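Profilin-1A (Acanthamoeba castellanii, PDB 1ACF) binds monomeric actin, curbing its polymerization at high concentration and promoting it at low concentration, and binds PIP2, which inhibits formation of IP3 and DG. Local coordinates at residues T8-T13 with E114-Y119; N27-S32 with S92-V97. One frame throughout, in Å; residues are numbered along the deposited sequence.

Interaction 1: T8-T13 with E114-Y119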
loop_
_atom_site.group_PDB
_atom_site.type_symbol
_atom_site.label_atom_id
_atom_site.label_comp_id
_atom_site.label_asym_id
_atom_site.label_seq_id
_atom_site.Cartn_x
_atom_site.Cartn_y
_atom_site.Cartn_z
ATOM N N THR A 8 -9.988 -10.753 -2.807
ATOM C CA THR A 8 -9.703 -11.992 -2.137
ATOM C C THR A 8 -8.419 -12.138 -1.358
ATOM O O THR A 8 -8.409 -12.654 -0.216
ATOM C CB THR A 8 -9.725 -13.195 -3.194
ATOM O OG1 THR A 8 -10.939 -13.018 -3.986
ATOM C CG2 THR A 8 -9.673 -14.538 -2.487
ATOM N N ASN A 9 -7.292 -11.731 -1.923
ATOM C CA ASN A 9 -5.965 -11.981 -1.275
ATOM C C ASN A 9 -5.598 -10.939 -0.276
ATOM O O ASN A 9 -4.727 -11.154 0.615
ATOM C CB ASN A 9 -4.957 -12.289 -2.396
ATOM C CG ASN A 9 -5.287 -13.574 -3.152
ATOM O OD1 ASN A 9 -5.260 -14.681 -2.560
ATOM N ND2 ASN A 9 -5.663 -13.499 -4.426
ATOM N N LEU A 10 -6.240 -9.787 -0.349
ATOM C CA LEU A 10 -5.962 -8.721 0.622
ATOM C C LEU A 10 -7.112 -8.471 1.593
ATOM O O LEU A 10 -7.047 -8.753 2.775
ATOM C CB LEU A 10 -5.490 -7.480 -0.164
ATOM C CG LEU A 10 -4.011 -7.423 -0.548
ATOM C CD1 LEU A 10 -3.769 -6.162 -1.384
ATOM C CD2 LEU A 10 -3.123 -7.418 0.664
ATOM N N VAL A 11 -8.168 -7.901 1.077
ATOM C CA VAL A 11 -9.377 -7.510 1.790
ATOM C C VAL A 11 -10.036 -8.785 2.344
ATOM O O VAL A 11 -10.299 -8.854 3.564
ATOM C CB VAL A 11 -10.281 -6.623 0.909
ATOM C CG1 VAL A 11 -11.675 -6.552 1.521
ATOM C CG2 VAL A 11 -9.762 -5.180 0.788
ATOM N N GLY A 12 -10.213 -9.749 1.457
ATOM C CA GLY A 12 -10.784 -11.013 1.824
ATOM C C GLY A 12 -10.219 -11.709 3.020
ATOM O O GLY A 12 -10.853 -12.660 3.574
ATOM N N THR A 13 -9.026 -11.398 3.449
ATOM C CA THR A 13 -8.305 -12.026 4.547
ATOM C C THR A 13 -8.600 -11.439 5.908
ATOM O O THR A 13 -8.257 -12.053 6.947
ATOM C CB THR A 13 -6.718 -11.932 4.290
ATOM O OG1 THR A 13 -6.292 -10.591 4.671
ATOM C CG2 THR A 13 -6.434 -12.268 2.844
ATOM N N GLU A 114 3.280 -7.829 2.883
ATOM C CA GLU A 114 4.657 -8.228 2.736
ATOM C C GLU A 114 4.761 -9.649 2.190
ATOM O O GLU A 114 5.496 -9.916 1.217
ATOM C CB GLU A 114 5.449 -8.122 4.033
ATOM C CG GLU A 114 5.772 -6.719 4.562
ATOM C CD GLU A 114 6.741 -5.885 3.826
ATOM O OE1 GLU A 114 7.286 -6.495 2.873
ATOM O OE2 GLU A 114 7.093 -4.717 4.024
ATOM N N LYS A 115 3.957 -10.584 2.658
ATOM C CA LYS A 115 3.941 -11.948 2.133
ATOM C C LYS A 115 3.313 -12.025 0.751
ATOM O O LYS A 115 3.770 -12.898 -0.022
ATOM C CB LYS A 115 3.184 -12.910 3.024
ATOM C CG LYS A 115 4.050 -13.631 3.995
ATOM C CD LYS A 115 5.367 -12.950 4.256
ATOM C CE LYS A 115 6.176 -13.939 5.117
ATOM N NZ LYS A 115 7.329 -13.274 5.774
ATOM N N LEU A 116 2.285 -11.243 0.430
ATOM C CA LEU A 116 1.646 -11.258 -0.884
ATOM C C LEU A 116 2.654 -10.637 -1.907
ATOM O O LEU A 116 2.542 -10.955 -3.070
ATOM C CB LEU A 116 0.360 -10.418 -0.983
ATOM C CG LEU A 116 -0.862 -10.877 -1.708
ATOM C CD1 LEU A 116 -1.628 -9.815 -2.499
ATOM C CD2 LEU A 116 -0.637 -12.077 -2.565
ATOM N N ALA A 117 3.464 -9.719 -1.425
ATOM C CA ALA A 117 4.488 -9.051 -2.271
ATOM C C ALA A 117 5.510 -10.154 -2.688
ATOM O O ALA A 117 5.743 -10.257 -3.896
ATOM C CB ALA A 117 5.123 -7.936 -1.581
ATOM N N ASP A 118 6.008 -10.874 -1.702
ATOM C CA ASP A 118 6.919 -11.985 -1.876
ATOM C C ASP A 118 6.368 -12.987 -2.886
ATOM O O ASP A 118 7.110 -13.453 -3.776
ATOM C CB ASP A 118 7.277 -12.741 -0.583
ATOM C CG ASP A 118 8.299 -11.984 0.250
ATOM O OD1 ASP A 118 8.918 -11.018 -0.218
ATOM O OD2 ASP A 118 8.451 -12.368 1.440
ATOM N N TYR A 119 5.100 -13.342 -2.734
ATOM C CA TYR A 119 4.490 -14.311 -3.682
ATOM C C TYR A 119 4.383 -13.729 -5.076
ATOM O O TYR A 119 4.589 -14.454 -6.075
ATOM C CB TYR A 119 3.201 -14.834 -3.067
ATOM C CG TYR A 119 2.264 -15.574 -3.965
ATOM C CD1 TYR A 119 1.481 -14.952 -4.894
ATOM C CD2 TYR A 119 2.196 -16.979 -3.874
ATOM C CE1 TYR A 119 0.601 -15.667 -5.702
ATOM C CE2 TYR A 119 1.382 -17.718 -4.688
ATOM C CZ TYR A 119 0.590 -17.050 -5.597
ATOM O OH TYR A 119 -0.245 -17.759 -6.454
#
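One methyl group of L116, CD1, carries this contact, sitting between two neighbouring side chains of the opposite segment. It lies 3.9 Å from CG of L10, whose side chain crosses that of L116 at a slant, and 4.1 Å from CB of N9. The nearest CA atoms of the two segments, those of N9 and L116, lie 7.7 Å apart, and the long leucine side chain of L116 brings CD1 across that gap to the branch carbon of the buried L10. N9 adds its aliphatic CB. The helices are 2-11 and 106-121, the N- and C-terminal helices of the profilin fold, which lie side by side over one face of the antiparallel sheet. K115, next to L116, is an actin-binding site, and residues 8-13 fall within a predicted actin-binding region. L96 of strand 94-100 packs against L116 from that sheet, and A117, small and buried, fits against L96 and V89. Behind L10, the hydroxyl of T13 turns back to donate a 2.7 Å hydrogen bond from OG1 to L10 O, at a C=O...OG1 angle of 147°; the same OG1 also accepts from A15 N. On helix 106-121, E114 and D118, one turn apart, both form salt bridges with R75.

Interaction 2: N27-S32 with S92-V97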
loop_
_atom_site.group_PDB
_atom_site.type_symbol
_atom_site.label_atom_id
_atom_site.label_comp_id
_atom_site.label_asym_id
_atom_site.label_seq_id
_atom_site.Cartn_x
_atom_site.Cartn_y
_atom_site.Cartn_z
ATOM N N ASN A 27 -0.453 4.745 -11.556
ATOM C CA ASN A 27 -1.804 4.452 -12.020
ATOM C C ASN A 27 -2.256 3.158 -11.360
ATOM O O ASN A 27 -1.490 2.218 -11.154
ATOM C CB ASN A 27 -2.003 4.514 -13.521
ATOM C CG ASN A 27 -1.891 5.984 -14.000
ATOM O OD1 ASN A 27 -2.499 6.910 -13.404
ATOM N ND2 ASN A 27 -1.114 6.246 -15.034
ATOM N N THR A 28 -3.534 3.139 -10.974
ATOM C CA THR A 28 -4.135 1.995 -10.269
ATOM C C THR A 28 -4.385 0.864 -11.248
ATOM O O THR A 28 -4.798 1.113 -12.384
ATOM C CB THR A 28 -5.459 2.457 -9.513
ATOM O OG1 THR A 28 -5.022 3.452 -8.537
ATOM C CG2 THR A 28 -6.259 1.312 -8.917
ATOM N N TRP A 29 -4.149 -0.369 -10.757
ATOM C CA TRP A 29 -4.371 -1.560 -11.610
ATOM C C TRP A 29 -5.719 -2.175 -11.238
ATOM O O TRP A 29 -6.466 -2.613 -12.097
ATOM C CB TRP A 29 -3.196 -2.514 -11.547
ATOM C CG TRP A 29 -1.984 -2.055 -12.318
ATOM C CD1 TRP A 29 -1.754 -0.844 -12.944
ATOM C CD2 TRP A 29 -0.724 -2.774 -12.382
ATOM N NE1 TRP A 29 -0.491 -0.797 -13.443
ATOM C CE2 TRP A 29 0.169 -1.947 -13.100
ATOM C CE3 TRP A 29 -0.305 -3.997 -11.884
ATOM C CZ2 TRP A 29 1.485 -2.367 -13.337
ATOM C CZ3 TRP A 29 1.000 -4.436 -12.163
ATOM C CH2 TRP A 29 1.859 -3.608 -12.867
ATOM N N ALA A 30 -5.980 -2.157 -9.942
ATOM C CA ALA A 30 -7.197 -2.663 -9.319
ATOM C C ALA A 30 -7.319 -2.059 -7.915
ATOM O O ALA A 30 -6.308 -1.774 -7.227
ATOM C CB ALA A 30 -7.149 -4.192 -9.291
ATOM N N THR A 31 -8.620 -1.854 -7.523
ATOM C CA THR A 31 -8.876 -1.258 -6.177
ATOM C C THR A 31 -10.052 -1.863 -5.462
ATOM O O THR A 31 -10.968 -2.303 -6.163
ATOM C CB THR A 31 -8.946 0.316 -6.413
ATOM O OG1 THR A 31 -8.645 0.913 -5.134
ATOM C CG2 THR A 31 -10.120 0.789 -7.194
ATOM N N SER A 32 -10.072 -1.849 -4.118
ATOM C CA SER A 32 -11.252 -2.363 -3.356
ATOM C C SER A 32 -12.381 -1.336 -3.506
ATOM O O SER A 32 -12.073 -0.124 -3.528
ATOM C CB SER A 32 -10.991 -2.743 -1.931
ATOM O OG SER A 32 -10.351 -1.676 -1.250
ATOM N N SER A 92 8.546 -5.724 -8.092
ATOM C CA SER A 92 9.370 -5.465 -9.300
ATOM C C SER A 92 8.699 -4.514 -10.243
ATOM O O SER A 92 9.355 -3.569 -10.795
ATOM C CB SER A 92 9.746 -6.783 -9.954
ATOM O OG SER A 92 8.774 -7.115 -10.941
ATOM N N LYS A 93 7.385 -4.729 -10.466
ATOM C CA LYS A 93 6.615 -3.883 -11.406
ATOM C C LYS A 93 5.392 -3.149 -10.855
ATOM O O LYS A 93 4.702 -2.467 -11.647
ATOM C CB LYS A 93 6.064 -4.808 -12.538
ATOM C CG LYS A 93 7.154 -5.361 -13.413
ATOM C CD LYS A 93 6.705 -6.668 -14.090
ATOM C CE LYS A 93 8.004 -7.268 -14.676
ATOM N NZ LYS A 93 8.801 -7.811 -13.531
ATOM N N ALA A 94 5.076 -3.322 -9.583
ATOM C CA ALA A 94 3.845 -2.788 -8.988
ATOM C C ALA A 94 4.039 -2.404 -7.539
ATOM O O ALA A 94 5.086 -2.703 -6.940
ATOM C CB ALA A 94 2.779 -3.941 -8.988
ATOM N N ILE A 95 2.975 -1.734 -7.070
ATOM C CA ILE A 95 2.949 -1.329 -5.652
ATOM C C ILE A 95 1.622 -1.798 -5.003
ATOM O O ILE A 95 0.583 -1.494 -5.549
ATOM C CB ILE A 95 3.100 0.194 -5.395
ATOM C CG1 ILE A 95 4.326 0.760 -6.157
ATOM C CG2 ILE A 95 3.295 0.323 -3.833
ATOM C CD1 ILE A 95 4.262 2.303 -6.433
ATOM N N LEU A 96 1.814 -2.475 -3.900
ATOM C CA LEU A 96 0.725 -2.992 -3.075
ATOM C C LEU A 96 0.437 -1.959 -1.959
ATOM O O LEU A 96 1.405 -1.501 -1.354
ATOM C CB LEU A 96 0.946 -4.344 -2.414
ATOM C CG LEU A 96 1.349 -5.523 -3.205
ATOM C CD1 LEU A 96 1.368 -6.817 -2.435
ATOM C CD2 LEU A 96 0.367 -5.636 -4.394
ATOM N N VAL A 97 -0.873 -1.688 -1.823
ATOM C CA VAL A 97 -1.350 -0.790 -0.749
ATOM C C VAL A 97 -2.414 -1.538 0.092
ATOM O O VAL A 97 -3.463 -1.902 -0.469
ATOM C CB VAL A 97 -1.906 0.551 -1.221
ATOM C CG1 VAL A 97 -2.154 1.402 0.066
ATOM C CG2 VAL A 97 -1.083 1.325 -2.218
#
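The two segments run past each other without pairing, their closest CA atoms, of W29 and A94, being 8.7 Å apart, because strand 18-23 lies between them in the antiparallel profilin sheet. W29 and A30 both face I21 of that middle strand, a classic beta bulge at which strand 28-31 turns a corner. From this corner the large indole of W29 reaches across: with CG anti to the carbonyl carbon (chi1 -75°), the six-membered ring arrives at the start of strand 94-100. There its CZ3 lies 3.7 Å from CB of A94, an apolar contact in which the small methyl leaves room for the broad ring. The indole also meets the ring of W2, from helix 2-11, with their planes about 60° apart, an aromatic pairing as in the poly-proline-binding patch of other profilins. K93 approaches the ring through its CB, 4.4 Å from W29 CH2, while the rest of its long chain leads away, letting the ammonium reach both S92 OG, 2.7 Å from K93 NZ, and the carbonyl oxygen of G124 near the C terminus. The backbone carbonyl of K93 makes the shortest approach, its O lying obliquely to the ring, 3.3 Å from CH2 of W29.

Overall arrangement
Starting at the N terminus, the chain forms helix 2-11, whose C-terminal turn, through N9 and L10, enters interaction 1, then runs through strand 18-23 into 28-31, where interaction 2 begins. Strands and helices from the middle of the sequence follow before strand 94-100 closes interaction 2 as a loop of 59 intervening residues. Helix 106-121 comes next and closes interaction 1 around a loop of 100, so the smaller loop lies wholly within the larger and the two do not cross. Interaction 1 joins the two terminal helices; interaction 2 joins an edge strand to one further into the sheet. L96 packing on L116 and A117, and V11 on S32, connect these layers.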